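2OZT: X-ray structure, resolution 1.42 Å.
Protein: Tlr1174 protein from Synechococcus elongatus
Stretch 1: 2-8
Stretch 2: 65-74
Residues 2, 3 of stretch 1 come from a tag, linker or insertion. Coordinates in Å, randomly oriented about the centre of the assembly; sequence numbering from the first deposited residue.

Stretch 1 2-8: SLRWQWR
Stretch 2 65-74: CQQLPGHLTP

The shortest direct hydrogen bond between the stretches joins a side chain to a backbone carbonyl. Trp 5 NE1 donates to Pro 69 O at 2.9 Å, with an N-H...O angle of 162°. The carbonyl lies near the plane of the indole, at its edge, where the N-H points.

Two backbone bonds pair Leu 3 with Leu 72. Leu 72 N donates to Leu 3 O at 3.0 Å and 159°. Leu 3 N donates to Leu 72 O at 3.2 Å and a more bent 140°. The chains run antiparallel, and the pairing is loose. Ser 2 lies opposite Thr 73, with CA of Ser 2 5.0 Å from CA of Thr 73. Arg 4 CA is 4.9 Å from His 71 CA, the nearest pair there. The same carbonyls also receive CA-H...O contacts: Ser 2 CA is 3.1 Å from Leu 72 O, and His 71 CA is 3.2 Å from Leu 3 O. Ser 2 and Leu 3 come from an expression tag.

Gly 70 O meets a side chain and a water. Arg 4 NH1 donates to Gly 70 O at 3.2 Å and 143°, a weak hydrogen bond made near the guanidinium plane. Water 1 donates to Gly 70 O at 2.5 Å and accepts from Trp 5 N at 3.0 Å. It thus bridges the backbones just past the Arg 4 and His 71 pair.

Stretch 1 is extended. From Leu 3 to Arg 8, phi runs from -94° to -155° and psi from 136° to 168°. Stretch 2 opens with the last turn of a helix, Cys 65 to Gln 67. Leu 68 leaves helical geometry at -69/149, and Pro 69 follows at -61/159. Gly 70 turns at -70/-10. His 71 (-127/128) and Leu 72 (-97/145) are extended. Thr 73 (-140/163) is the N-cap of the next helix, and Pro 74 is helical at -53/-41.

Trp 5 is the centre of the packing. Its CA-to-CB bond points toward stretch 2, with chi1 65° (p) and chi2 -71°. Leu 72 (m, t) lays CG over one face of the Trp 5 indole, 3.8 Å from the centroid of its five-membered ring, a CH-pi contact. Leu 68 CB is 3.7 Å from Trp 5 CZ2. At the ring edge, Trp 5 CH2 is 3.4 Å from Cys 65 O. Leu 3 (p, p) brings CD1 to 4.2 Å from Leu 72 CB, an apolar contact.

The CA-to-CB bond of Trp 7 also points toward stretch 2, with chi1 72° (p) and chi2 -92°. Cys 65 (m) sits over one face of its indole. Cys 65 CB is 3.6 Å and Cys 65 SG 4.4 Å from the centroid of the Trp 7 five-membered ring. These are a CH-pi and a sulfur-aromatic contact with the pi face.

Arg 4 (m, m, t, chi4 -160°) brings NH1 to 3.6 Å from His 71 CB, which lies over the guanidinium. Ser 2 CB is 3.3 Å from His 71 CD2, at the imidazole edge. His 71 has chi1 75° (p) and chi2 -62°.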

# COMPACT_ATOMS: atom_id res chain seq x y z
N SER A 2 29.97 -4.52 11.39
CA SER A 2 29.43 -3.43 10.51
C SER A 2 29.54 -3.88 9.05
O SER A 2 30.09 -4.95 8.77
CB SER A 2 30.24 -2.15 10.71
OG SER A 2 31.56 -2.28 10.20
N LEU A 3 29.00 -3.08 8.12
CA LEU A 3 29.23 -3.30 6.69
C LEU A 3 29.18 -1.97 5.93
O LEU A 3 28.80 -0.96 6.51
CB LEU A 3 28.22 -4.29 6.12
CG LEU A 3 26.74 -4.07 6.41
CD1 LEU A 3 26.20 -2.88 5.66
CD2 LEU A 3 25.97 -5.30 6.05
N ARG A 4 29.61 -1.97 4.68
CA ARG A 4 29.69 -0.73 3.90
C ARG A 4 28.40 -0.58 3.10
O ARG A 4 27.69 -1.55 2.84
CB ARG A 4 30.90 -0.75 2.97
CG ARG A 4 32.26 -0.82 3.72
CD ARG A 4 32.58 0.51 4.40
NE ARG A 4 33.64 0.40 5.41
CZ ARG A 4 33.84 1.29 6.38
NH1 ARG A 4 33.07 2.36 6.49
NH2 ARG A 4 34.83 1.10 7.25
N TRP A 5 28.12 0.65 2.68
CA TRP A 5 26.90 0.87 1.89
C TRP A 5 27.02 2.09 0.99
O TRP A 5 27.93 2.93 1.14
CB TRP A 5 25.70 1.02 2.83
CG TRP A 5 25.76 2.23 3.69
CD1 TRP A 5 26.61 2.45 4.76
CD2 TRP A 5 24.94 3.40 3.59
NE1 TRP A 5 26.37 3.69 5.30
CE2 TRP A 5 25.34 4.29 4.61
CE3 TRP A 5 23.89 3.78 2.73
CZ2 TRP A 5 24.76 5.54 4.80
CZ3 TRP A 5 23.31 5.03 2.92
CH2 TRP A 5 23.76 5.89 3.95
N GLN A 6 26.08 2.18 0.05
CA GLN A 6 25.95 3.30 -0.85
C GLN A 6 24.46 3.52 -1.07
O GLN A 6 23.64 2.60 -0.88
CB GLN A 6 26.58 2.99 -2.20
CG GLN A 6 28.10 2.68 -2.22
CD GLN A 6 28.49 2.13 -3.57
OE1 GLN A 6 28.29 0.94 -3.86
NE2 GLN A 6 28.99 3.00 -4.42
N TRP A 7 24.12 4.73 -1.53
CA TRP A 7 22.73 5.06 -1.90
C TRP A 7 22.75 5.85 -3.21
O TRP A 7 23.75 6.55 -3.51
CB TRP A 7 22.07 5.82 -0.76
CG TRP A 7 22.55 7.21 -0.58
CD1 TRP A 7 23.58 7.64 0.23
CD2 TRP A 7 21.97 8.40 -1.17
NE1 TRP A 7 23.69 9.02 0.14
CE2 TRP A 7 22.73 9.50 -0.72
CE3 TRP A 7 20.91 8.62 -2.06
CZ2 TRP A 7 22.46 10.81 -1.13
CZ3 TRP A 7 20.64 9.93 -2.47
CH2 TRP A 7 21.40 11.00 -2.01
N ARG A 8 21.69 5.70 -4.00
CA ARG A 8 21.48 6.43 -5.25
C ARG A 8 20.04 6.87 -5.33
O ARG A 8 19.16 6.06 -5.07
CB ARG A 8 21.78 5.56 -6.47
CG ARG A 8 23.29 5.24 -6.54
CD ARG A 8 23.69 4.28 -7.69
NE ARG A 8 25.16 4.08 -7.74
CZ ARG A 8 25.81 3.33 -8.66
NH1 ARG A 8 25.14 2.71 -9.63
NH2 ARG A 8 27.14 3.22 -8.61
N CYS A 65 20.39 9.97 4.78
CA CYS A 65 21.44 9.16 4.16
C CYS A 65 22.79 9.87 4.25
O CYS A 65 23.81 9.22 4.43
CB CYS A 65 21.12 8.83 2.71
SG CYS A 65 19.79 7.58 2.65
N GLN A 66 22.80 11.19 4.14
CA GLN A 66 24.08 11.92 4.16
C GLN A 66 24.63 12.09 5.56
O GLN A 66 25.82 12.40 5.73
CB GLN A 66 23.91 13.30 3.48
CG GLN A 66 23.62 13.13 2.02
CD GLN A 66 23.66 14.42 1.25
OE1 GLN A 66 23.08 15.43 1.65
NE2 GLN A 66 24.35 14.38 0.13
N GLN A 67 23.79 11.90 6.57
CA GLN A 67 24.20 12.05 7.97
C GLN A 67 24.70 10.76 8.59
O GLN A 67 25.48 10.79 9.56
CB GLN A 67 23.04 12.57 8.82
CG GLN A 67 22.67 14.05 8.59
CD GLN A 67 21.21 14.32 8.90
OE1 GLN A 67 20.55 13.51 9.57
NE2 GLN A 67 20.70 15.46 8.42
N LEU A 68 24.27 9.61 8.07
CA LEU A 68 24.69 8.31 8.63
C LEU A 68 26.16 8.00 8.40
O LEU A 68 26.73 8.39 7.38
CB LEU A 68 23.86 7.18 8.02
CG LEU A 68 22.41 7.20 8.47
CD1 LEU A 68 21.62 6.23 7.54
CD2 LEU A 68 22.25 6.76 9.93
N PRO A 69 26.78 7.25 9.33
CA PRO A 69 28.16 6.81 9.16
C PRO A 69 28.37 5.91 7.93
O PRO A 69 27.41 5.31 7.45
CB PRO A 69 28.42 5.99 10.43
CG PRO A 69 27.44 6.49 11.42
CD PRO A 69 26.21 6.83 10.62
N GLY A 70 29.61 5.82 7.46
CA GLY A 70 29.95 4.97 6.32
C GLY A 70 29.88 3.47 6.58
O GLY A 70 29.97 2.67 5.64
N HIS A 71 29.72 3.10 7.85
CA HIS A 71 29.55 1.68 8.22
C HIS A 71 28.30 1.53 9.07
O HIS A 71 28.14 2.20 10.10
CB HIS A 71 30.77 1.20 9.00
CG HIS A 71 30.79 1.70 10.41
ND1 HIS A 71 30.86 3.04 10.73
CD2 HIS A 71 30.71 1.04 11.59
CE1 HIS A 71 30.83 3.18 12.04
NE2 HIS A 71 30.74 1.98 12.59
N LEU A 72 27.43 0.60 8.67
CA LEU A 72 26.17 0.41 9.36
C LEU A 72 26.23 -0.73 10.38
O LEU A 72 26.88 -1.75 10.15
CB LEU A 72 25.04 0.09 8.35
CG LEU A 72 24.60 1.16 7.36
CD1 LEU A 72 23.67 0.53 6.32
CD2 LEU A 72 23.91 2.32 8.07
N THR A 73 25.50 -0.54 11.46
CA THR A 73 25.28 -1.56 12.49
C THR A 73 23.82 -1.41 12.89
O THR A 73 23.24 -0.38 12.62
CB THR A 73 26.13 -1.27 13.76
OG1 THR A 73 25.76 0.01 14.29
CG2 THR A 73 27.63 -1.29 13.44
N PRO A 74 23.23 -2.42 13.56
CA PRO A 74 21.87 -2.31 14.13
C PRO A 74 21.68 -1.09 15.04
O PRO A 74 20.63 -0.42 14.97
CB PRO A 74 21.71 -3.62 14.91
CG PRO A 74 22.59 -4.58 14.15
CD PRO A 74 23.78 -3.78 13.74
O HOH W 1 30.23 2.71 3.19